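Local coordinates for protein AvrRxo1-ORF1 (Xanthomonas oryzae pv. oryzicola, PDB 4Z8Q) that probably acts as a type III effector with a zeta-toxin-like, P-loop kinase fold, and binds its partner AvrRxo1-ORF2, at residues G149-I154 against T176-E181; R159-Y164 against V218-N223; Y240-T245 against V252-V257. All coordinates share one frame; numbering follows the deposited sequence.

Interaction 1 (G149-I154 against T176-E181); sequences GAIASI and TGRKVE
Arg178 grips the carbonyl oxygen of Ala152 side-on with two nitrogens. Its NE lies 2.7 Å from Ala152 O, with an N-H...O angle of 149°, and its NH2 lies 2.8 Å from the same atom in a more bent bond of 139°. Ala152 O sits almost in the guanidinium plane, although NE approaches somewhat tilted from the carbonyl plane. Backbone oxygens Leu141 O and Arg142 O bind NH2 and NH1 as well, which fixes the rotation of the group. NH1 also makes a weak bond to Thr176 OG1, a hydroxyl whose stronger partner is Leu172 O.

The Arg178 chain, extended from CG to NE, carries the cation between two isoleucines. On one face Ile151 CG2 lies 3.5 Å from Arg178 CZ, offset toward the rim; over the centre of the opposite face, Ile154 CD1 lies 4.0 Å from Arg178 CZ. The other branch of Ile151 is tightly packed, with CD1 only 3.0 Å from Thr176 O and chi2 (136°) away from a staggered value.

Gly177, with positive phi, forms the Schellman motif ending helix 163-176. The contact thus joins the loop and turn that lead into strands 154-156 and 179-185, the two parallel strands of a beta-alpha-beta crossover in a P-loop NTPase-like sheet.

Interaction 2 (R159-Y164 against V218-N223); sequences RLSREY and VAVRSN. With PO4 (phosphate ion), chain F.
Ser161 and Arg162 pack against the last turn of helix 210-222 and Asn223 just beyond it, a loop-to-helix contact at the start of helix 163-176. The two backbones come close, with Ser161 CA 4.4 Å from Val220 CA. Direct meetings are van der Waals: Ser161 CB lies 3.6 Å from Ala219 CB, while Ser161 OG sits against Val220 CB and is buried without a polar partner in the model. Ser161 O touches Asn223 CB at 3.3 Å, and Arg71 ties the two sides together by donating from NH2 to both Ser161 O and Val220 O.

Arg162 starts away from the helix, but a bend at chi2 (-133°) brings its guanidinium back over Ala219. The alanine methyl lies over one face, offset toward the rim, with Ala219 CB 3.4 Å from Arg162 NH2.

A phosphate ion, probably from the crystallisation liquor, bridges the segments. Its O3 accepts from Asn223 ND2 at 3.0 Å (141°) and, at the guanidinium edge, weakly from Arg162 NH2 at 3.4 Å. Asn223 ND2 also makes a weak bond of 3.1 Å to Ala219 O. Arg162 is the N-cap residue of helix 163-176, whose dipole would probably favour an anion here, though the exact placement of the ion near Glu163 is doubtful.

The chain of AvrRxo1-ORF2 borders this place: its Met73 packs on Arg162, its Asp56 OD2 is hydrogen-bonded to Tyr164 OH and its Ser98 O accepts from Arg159 NH2. Arg159 NE hydrogen-bonds Asn73 OD1, and Val220 touches a probable Walker A loop, a position consistent with the edge of a phosphate-binding site, as in zeta-toxin-like kinases.

Interaction 3 (Y240-T245 against V252-V257); sequences YRLFGT and VMVASV
Met253, modelled as selenomethionine, lays its side chain obliquely across the ring of Phe243. Its CG stands 4.2 Å from the Phe243 ring centroid, 25° off the normal, a CH-pi contact. The selenium lies oblique to the ring at 5.5 Å from the same centroid. A bend at chi3 (-76°) turns Met253 CE into the notch between Phe243 CZ and Arg241 CD, 4.0 and 3.9 Å away.

A classic beta bulge sets Val254 and Ala255 both opposite Leu242. Leu242 CD2 fills the dent between them, 4.0 Å from Val254 CG1 and 4.2 Å from Ala255 CB. The other Val254 branch presses onto bare backbone, where Gly244 leaves room: Val254 CG2 is 3.5 Å from Gly244 N. Beyond the bulge Tyr240 and Val257 abut through their CB atoms.

Six backbone hydrogen bonds join the antiparallel strands, two at the bulge and two on either side of it. Tyr240 OH, Ser256 OG and Arg241 NH1 turn instead to Asp184, Glu265 and Lys85 O. The main chain thus supplies the polar pairing between strands; apolar groups pack the Leu242 face, while the Phe243 and Met253 face also carries Arg241 and Ser256.

In the fold
Along the chain, interactions 1 and 2 alternate: 149-154 and 159-164 come first, then 176-181 and 218-223, and interaction 3 follows both. Helix 163-176 starts within interaction 2 and ends at interaction 1, whose centre is about 24 Å away. Strand 179-185, entered at interaction 1, neighbours strand 238-245 of interaction 3 in the same mixed sheet; those centres are about 23 Å apart. Interactions 2 and 3 lie about 16 Å apart, centre to centre, and none of the three touches another. Interaction 1 joins the entries to the two crossover strands, interaction 2 borders the probable phosphate-binding region and the ORF2 partner, and interaction 3 pairs the last parallel strand, 238-245, with antiparallel strand 251-258.

Interaction 1 (G149-I154 against T176-E181)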
loop_
_atom_site.group_PDB
_atom_site.type_symbol
_atom_site.label_atom_id
_atom_site.label_comp_id
_atom_site.label_asym_id
_atom_site.label_seq_id
_atom_site.Cartn_x
_atom_site.Cartn_y
_atom_site.Cartn_z
ATOM N N GLY A 149 -42.980 -29.016 5.301
ATOM C CA GLY A 149 -42.990 -28.920 3.849
ATOM C C GLY A 149 -42.368 -27.621 3.349
ATOM O O GLY A 149 -42.325 -27.346 2.147
ATOM N N ALA A 150 -41.873 -26.816 4.278
ATOM C CA ALA A 150 -41.200 -25.577 3.913
ATOM C C ALA A 150 -39.822 -25.905 3.357
ATOM O O ALA A 150 -39.211 -26.899 3.757
ATOM C CB ALA A 150 -41.079 -24.668 5.118
ATOM N N ILE A 151 -39.341 -25.075 2.432
ATOM C CA ILE A 151 -37.978 -25.198 1.923
ATOM C C ILE A 151 -36.982 -25.081 3.084
ATOM O O ILE A 151 -37.106 -24.188 3.935
ATOM C CB ILE A 151 -37.691 -24.133 0.847
ATOM C CG1 ILE A 151 -38.462 -24.461 -0.437
ATOM C CG2 ILE A 151 -36.196 -24.051 0.544
ATOM C CD1 ILE A 151 -39.138 -23.247 -1.081
ATOM N N ALA A 152 -36.021 -26.003 3.143
ATOM C CA ALA A 152 -35.020 -26.003 4.217
ATOM C C ALA A 152 -33.984 -24.905 4.022
ATOM O O ALA A 152 -33.395 -24.767 2.942
ATOM C CB ALA A 152 -34.315 -27.367 4.311
ATOM N N SER A 153 -33.753 -24.130 5.073
ATOM C CA SER A 153 -32.620 -23.221 5.096
ATOM C C SER A 153 -31.312 -24.006 5.095
ATOM O O SER A 153 -31.231 -25.092 5.678
ATOM C CB SER A 153 -32.696 -22.314 6.323
ATOM O OG SER A 153 -33.749 -21.365 6.158
ATOM N N ILE A 154 -30.285 -23.444 4.451
ATOM C CA ILE A 154 -28.994 -24.103 4.325
ATOM C C ILE A 154 -27.846 -23.139 4.552
ATOM O O ILE A 154 -28.005 -21.926 4.434
ATOM C CB ILE A 154 -28.819 -24.710 2.938
ATOM C CG1 ILE A 154 -28.930 -23.620 1.878
ATOM C CG2 ILE A 154 -29.835 -25.816 2.705
ATOM C CD1 ILE A 154 -28.765 -24.141 0.474
ATOM N N THR A 176 -34.996 -21.551 -5.729
ATOM C CA THR A 176 -35.552 -22.402 -4.684
ATOM C C THR A 176 -36.321 -21.631 -3.619
ATOM O O THR A 176 -36.723 -22.203 -2.611
ATOM C CB THR A 176 -34.465 -23.256 -4.015
ATOM O OG1 THR A 176 -33.487 -22.387 -3.425
ATOM C CG2 THR A 176 -33.803 -24.137 -5.044
ATOM N N GLY A 177 -36.509 -20.334 -3.836
ATOM C CA GLY A 177 -37.312 -19.527 -2.938
ATOM C C GLY A 177 -36.655 -19.198 -1.609
ATOM O O GLY A 177 -37.346 -19.047 -0.594
ATOM N N ARG A 178 -35.328 -19.063 -1.608
ATOM C CA ARG A 178 -34.587 -18.751 -0.383
ATOM C C ARG A 178 -34.062 -17.326 -0.405
ATOM O O ARG A 178 -33.611 -16.853 -1.455
ATOM C CB ARG A 178 -33.386 -19.702 -0.236
ATOM C CG ARG A 178 -33.744 -21.152 0.045
ATOM C CD ARG A 178 -32.467 -21.971 0.330
ATOM N NE ARG A 178 -32.729 -23.362 0.701
ATOM C CZ ARG A 178 -32.753 -24.380 -0.164
ATOM N NH1 ARG A 178 -32.571 -24.163 -1.461
ATOM N NH2 ARG A 178 -32.973 -25.623 0.261
ATOM N N LYS A 179 -34.120 -16.643 0.741
ATOM C CA LYS A 179 -33.406 -15.377 0.904
ATOM C C LYS A 179 -31.909 -15.666 0.980
ATOM O O LYS A 179 -31.511 -16.768 1.352
ATOM C CB LYS A 179 -33.823 -14.669 2.202
ATOM C CG LYS A 179 -35.209 -14.038 2.166
ATOM C CD LYS A 179 -35.206 -12.771 1.301
ATOM C CE LYS A 179 -36.588 -12.121 1.259
ATOM N NZ LYS A 179 -36.616 -10.943 0.343
ATOM N N VAL A 180 -31.077 -14.688 0.636
ATOM C CA VAL A 180 -29.645 -14.840 0.830
ATOM C C VAL A 180 -29.229 -14.007 2.025
ATOM O O VAL A 180 -29.444 -12.802 2.052
ATOM C CB VAL A 180 -28.831 -14.435 -0.426
ATOM C CG1 VAL A 180 -27.323 -14.474 -0.142
ATOM C CG2 VAL A 180 -29.151 -15.389 -1.565
ATOM N N GLU A 181 -28.648 -14.642 3.029
ATOM C CA GLU A 181 -28.144 -13.867 4.143
ATOM C C GLU A 181 -26.630 -14.013 4.121
ATOM O O GLU A 181 -26.095 -15.083 4.404
ATOM C CB GLU A 181 -28.751 -14.368 5.448
ATOM C CG GLU A 181 -28.620 -13.400 6.582
ATOM C CD GLU A 181 -29.228 -12.034 6.307
ATOM O OE1 GLU A 181 -30.350 -11.940 5.721
ATOM O OE2 GLU A 181 -28.571 -11.046 6.722
#

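Interaction 2 (R159-Y164 against V218-N223)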
loop_
_atom_site.group_PDB
_atom_site.type_symbol
_atom_site.label_atom_id
_atom_site.label_comp_id
_atom_site.label_asym_id
_atom_site.label_seq_id
_atom_site.Cartn_x
_atom_site.Cartn_y
_atom_site.Cartn_z
ATOM N N ARG A 159 -15.236 -20.256 0.189
ATOM C CA ARG A 159 -14.576 -18.981 0.011
ATOM C C ARG A 159 -15.489 -18.033 -0.751
ATOM O O ARG A 159 -15.577 -16.838 -0.414
ATOM C CB ARG A 159 -13.249 -19.159 -0.712
ATOM C CG ARG A 159 -12.351 -17.962 -0.540
ATOM C CD ARG A 159 -11.053 -18.111 -1.311
ATOM N NE ARG A 159 -10.077 -18.964 -0.641
ATOM C CZ ARG A 159 -9.916 -20.263 -0.881
ATOM N NH1 ARG A 159 -10.694 -20.888 -1.760
ATOM N NH2 ARG A 159 -8.978 -20.938 -0.228
ATOM N N LEU A 160 -16.187 -18.584 -1.750
ATOM C CA LEU A 160 -17.173 -17.858 -2.557
ATOM C C LEU A 160 -16.558 -16.631 -3.186
ATOM O O LEU A 160 -17.209 -15.603 -3.316
ATOM C CB LEU A 160 -18.385 -17.420 -1.725
ATOM C CG LEU A 160 -19.224 -18.576 -1.185
ATOM C CD1 LEU A 160 -20.431 -18.063 -0.423
ATOM C CD2 LEU A 160 -19.639 -19.481 -2.334
ATOM N N SER A 161 -15.300 -16.731 -3.576
ATOM C CA SER A 161 -14.601 -15.548 -4.016
ATOM C C SER A 161 -15.152 -15.083 -5.351
ATOM O O SER A 161 -15.600 -13.930 -5.495
ATOM C CB SER A 161 -13.131 -15.857 -4.134
ATOM O OG SER A 161 -12.636 -16.047 -2.834
ATOM N N ARG A 162 -15.184 -16.011 -6.302
ATOM C CA ARG A 162 -15.342 -15.645 -7.695
ATOM C C ARG A 162 -16.768 -15.305 -8.081
ATOM O O ARG A 162 -17.724 -15.797 -7.494
ATOM C CB ARG A 162 -14.751 -16.734 -8.588
ATOM C CG ARG A 162 -13.354 -17.135 -8.129
ATOM C CD ARG A 162 -12.369 -17.204 -9.287
ATOM N NE ARG A 162 -11.043 -17.600 -8.821
ATOM C CZ ARG A 162 -10.009 -16.772 -8.684
ATOM N NH1 ARG A 162 -8.834 -17.233 -8.243
ATOM N NH2 ARG A 162 -10.145 -15.487 -8.990
ATOM N N GLU A 163 -16.882 -14.425 -9.066
ATOM C CA GLU A 163 -18.157 -13.975 -9.587
ATOM C C GLU A 163 -19.077 -15.137 -9.967
ATOM O O GLU A 163 -20.244 -15.149 -9.594
ATOM C CB GLU A 163 -17.889 -13.089 -10.797
ATOM C CG GLU A 163 -19.093 -12.448 -11.382
ATOM C CD GLU A 163 -18.717 -11.437 -12.437
ATOM O OE1 GLU A 163 -17.724 -10.700 -12.224
ATOM O OE2 GLU A 163 -19.414 -11.389 -13.476
ATOM N N TYR A 164 -18.557 -16.122 -10.689
ATOM C CA TYR A 164 -19.398 -17.235 -11.099
ATOM C C TYR A 164 -19.926 -18.010 -9.894
ATOM O O TYR A 164 -21.013 -18.554 -9.952
ATOM C CB TYR A 164 -18.675 -18.161 -12.083
ATOM C CG TYR A 164 -17.643 -19.077 -11.475
ATOM C CD1 TYR A 164 -16.321 -18.677 -11.355
ATOM C CD2 TYR A 164 -17.986 -20.343 -11.040
ATOM C CE1 TYR A 164 -15.377 -19.508 -10.813
ATOM C CE2 TYR A 164 -17.050 -21.182 -10.494
ATOM C CZ TYR A 164 -15.744 -20.758 -10.388
ATOM O OH TYR A 164 -14.792 -21.586 -9.848
ATOM N N VAL A 218 -6.418 -12.645 -2.878
ATOM C CA VAL A 218 -6.584 -11.814 -4.067
ATOM C C VAL A 218 -7.989 -11.903 -4.647
ATOM O O VAL A 218 -8.609 -10.881 -4.966
ATOM C CB VAL A 218 -5.549 -12.173 -5.144
ATOM C CG1 VAL A 218 -5.852 -11.428 -6.455
ATOM C CG2 VAL A 218 -4.141 -11.825 -4.644
ATOM N N ALA A 219 -8.503 -13.120 -4.791
ATOM C CA ALA A 219 -9.805 -13.305 -5.413
ATOM C C ALA A 219 -10.923 -12.743 -4.539
ATOM O O ALA A 219 -11.870 -12.122 -5.028
ATOM C CB ALA A 219 -10.045 -14.798 -5.709
ATOM N N VAL A 220 -10.829 -12.959 -3.235
ATOM C CA VAL A 220 -11.905 -12.503 -2.362
ATOM C C VAL A 220 -11.983 -10.970 -2.333
ATOM O O VAL A 220 -13.069 -10.396 -2.331
ATOM C CB VAL A 220 -11.783 -13.140 -0.946
ATOM C CG1 VAL A 220 -10.861 -12.353 -0.061
ATOM C CG2 VAL A 220 -13.139 -13.285 -0.290
ATOM N N ARG A 221 -10.829 -10.317 -2.359
ATOM C CA ARG A 221 -10.770 -8.869 -2.326
ATOM C C ARG A 221 -11.238 -8.259 -3.654
ATOM O O ARG A 221 -12.068 -7.356 -3.663
ATOM C CB ARG A 221 -9.344 -8.422 -2.008
ATOM C CG ARG A 221 -8.925 -8.666 -0.534
ATOM C CD ARG A 221 -8.802 -7.369 0.225
ATOM N NE ARG A 221 -8.512 -7.511 1.664
ATOM C CZ ARG A 221 -7.477 -6.929 2.267
ATOM N NH1 ARG A 221 -6.622 -6.203 1.554
ATOM N NH2 ARG A 221 -7.275 -7.078 3.574
ATOM N N SER A 222 -10.686 -8.759 -4.758
ATOM C CA SER A 222 -10.967 -8.221 -6.083
ATOM C C SER A 222 -12.431 -8.295 -6.466
ATOM O O SER A 222 -12.940 -7.424 -7.183
ATOM C CB SER A 222 -10.116 -8.943 -7.133
ATOM O OG SER A 222 -8.759 -8.567 -6.963
ATOM N N ASN A 223 -13.117 -9.322 -5.978
ATOM C CA ASN A 223 -14.493 -9.572 -6.393
ATOM C C ASN A 223 -15.512 -9.197 -5.334
ATOM O O ASN A 223 -16.689 -9.445 -5.496
ATOM C CB ASN A 223 -14.663 -11.032 -6.803
ATOM C CG ASN A 223 -13.852 -11.372 -8.019
ATOM O OD1 ASN A 223 -13.958 -10.702 -9.050
ATOM N ND2 ASN A 223 -13.010 -12.388 -7.908
HETATM P P PO4 F . -13.930 -13.726 -11.184
HETATM O O1 PO4 F . -14.971 -13.710 -10.101
HETATM O O2 PO4 F . -14.062 -15.064 -11.862
HETATM O O3 PO4 F . -12.520 -13.618 -10.608
HETATM O O4 PO4 F . -14.206 -12.575 -12.139
#

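Interaction 3 (Y240-T245 against V252-V257)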
loop_
_atom_site.group_PDB
_atom_site.type_symbol
_atom_site.label_atom_id
_atom_site.label_comp_id
_atom_site.label_asym_id
_atom_site.label_seq_id
_atom_site.Cartn_x
_atom_site.Cartn_y
_atom_site.Cartn_z
ATOM N N TYR A 240 -26.664 -8.146 3.315
ATOM C CA TYR A 240 -25.228 -8.299 3.190
ATOM C C TYR A 240 -24.554 -7.557 4.337
ATOM O O TYR A 240 -24.918 -6.421 4.653
ATOM C CB TYR A 240 -24.755 -7.696 1.853
ATOM C CG TYR A 240 -23.244 -7.635 1.711
ATOM C CD1 TYR A 240 -22.519 -6.544 2.201
ATOM C CD2 TYR A 240 -22.549 -8.652 1.089
ATOM C CE1 TYR A 240 -21.144 -6.484 2.078
ATOM C CE2 TYR A 240 -21.164 -8.600 0.964
ATOM C CZ TYR A 240 -20.476 -7.510 1.461
ATOM O OH TYR A 240 -19.103 -7.459 1.323
ATOM N N ARG A 241 -23.562 -8.189 4.957
ATOM C CA ARG A 241 -22.713 -7.495 5.908
ATOM C C ARG A 241 -21.275 -7.878 5.656
ATOM O O ARG A 241 -20.966 -9.050 5.454
ATOM C CB ARG A 241 -23.083 -7.830 7.355
ATOM C CG ARG A 241 -24.424 -7.281 7.797
ATOM C CD ARG A 241 -24.768 -7.776 9.186
ATOM N NE ARG A 241 -25.175 -9.175 9.182
ATOM C CZ ARG A 241 -25.132 -9.967 10.253
ATOM N NH1 ARG A 241 -24.679 -9.492 11.402
ATOM N NH2 ARG A 241 -25.524 -11.234 10.173
ATOM N N LEU A 242 -20.414 -6.874 5.677
ATOM C CA LEU A 242 -18.994 -7.068 5.477
ATOM C C LEU A 242 -18.289 -6.724 6.778
ATOM O O LEU A 242 -18.512 -5.652 7.318
ATOM C CB LEU A 242 -18.492 -6.140 4.377
ATOM C CG LEU A 242 -16.971 -6.027 4.233
ATOM C CD1 LEU A 242 -16.346 -7.357 3.799
ATOM C CD2 LEU A 242 -16.666 -4.925 3.218
ATOM N N PHE A 243 -17.463 -7.645 7.275
ATOM C CA PHE A 243 -16.690 -7.429 8.497
ATOM C C PHE A 243 -15.214 -7.472 8.153
ATOM O O PHE A 243 -14.767 -8.393 7.462
ATOM C CB PHE A 243 -16.984 -8.533 9.510
ATOM C CG PHE A 243 -18.368 -8.494 10.050
ATOM C CD1 PHE A 243 -18.678 -7.669 11.123
ATOM C CD2 PHE A 243 -19.370 -9.282 9.488
ATOM C CE1 PHE A 243 -19.962 -7.629 11.633
ATOM C CE2 PHE A 243 -20.660 -9.238 9.988
ATOM C CZ PHE A 243 -20.954 -8.409 11.058
ATOM N N GLY A 244 -14.468 -6.472 8.617
ATOM C CA GLY A 244 -13.039 -6.429 8.401
ATOM C C GLY A 244 -12.319 -6.542 9.726
ATOM O O GLY A 244 -12.969 -6.579 10.774
ATOM N N THR A 245 -10.987 -6.592 9.688
ATOM C CA THR A 245 -10.214 -6.855 10.903
ATOM C C THR A 245 -9.399 -5.624 11.279
ATOM O O THR A 245 -8.534 -5.179 10.508
ATOM C CB THR A 245 -9.247 -8.026 10.683
ATOM O OG1 THR A 245 -9.976 -9.212 10.340
ATOM C CG2 THR A 245 -8.411 -8.283 11.950
ATOM N N VAL A 252 -14.729 -5.764 12.802
ATOM C CA VAL A 252 -15.632 -4.615 12.881
ATOM C C VAL A 252 -16.457 -4.550 11.596
ATOM O O VAL A 252 -16.000 -5.010 10.533
ATOM C CB VAL A 252 -14.859 -3.283 13.059
ATOM C CG1 VAL A 252 -14.073 -3.270 14.377
ATOM C CG2 VAL A 252 -13.933 -3.041 11.873
HETATM N N MSE A 253 -17.671 -4.013 11.663
HETATM C CA MSE A 253 -18.438 -3.940 10.428
HETATM C C MSE A 253 -17.903 -2.790 9.603
HETATM O O MSE A 253 -17.631 -1.699 10.125
HETATM C CB MSE A 253 -19.945 -3.796 10.631
HETATM C CG MSE A 253 -20.772 -4.514 9.516
HETATM SE SE MSE A 253 -22.549 -3.914 9.685
HETATM C CE MSE A 253 -22.985 -5.007 11.262
ATOM N N VAL A 254 -17.766 -3.049 8.305
ATOM C CA VAL A 254 -17.170 -2.105 7.376
ATOM C C VAL A 254 -18.212 -1.557 6.399
ATOM O O VAL A 254 -18.266 -0.339 6.142
ATOM C CB VAL A 254 -16.031 -2.786 6.594
ATOM C CG1 VAL A 254 -15.512 -1.864 5.483
ATOM C CG2 VAL A 254 -14.894 -3.207 7.544
ATOM N N ALA A 255 -19.057 -2.446 5.882
ATOM C CA ALA A 255 -20.143 -2.040 4.996
ATOM C C ALA A 255 -21.309 -3.001 5.106
ATOM O O ALA A 255 -21.130 -4.159 5.492
ATOM C CB ALA A 255 -19.664 -1.986 3.540
ATOM N N SER A 256 -22.493 -2.533 4.732
ATOM C CA SER A 256 -23.684 -3.361 4.857
ATOM C C SER A 256 -24.749 -2.972 3.846
ATOM O O SER A 256 -24.882 -1.810 3.489
ATOM C CB SER A 256 -24.267 -3.250 6.269
ATOM O OG SER A 256 -24.703 -1.929 6.533
ATOM N N VAL A 257 -25.524 -3.957 3.403
ATOM C CA VAL A 257 -26.747 -3.659 2.685
ATOM C C VAL A 257 -27.859 -4.379 3.424
ATOM O O VAL A 257 -28.006 -5.594 3.308
ATOM C CB VAL A 257 -26.698 -4.088 1.222
ATOM C CG1 VAL A 257 -27.876 -3.433 0.450
ATOM C CG2 VAL A 257 -25.368 -3.690 0.595
#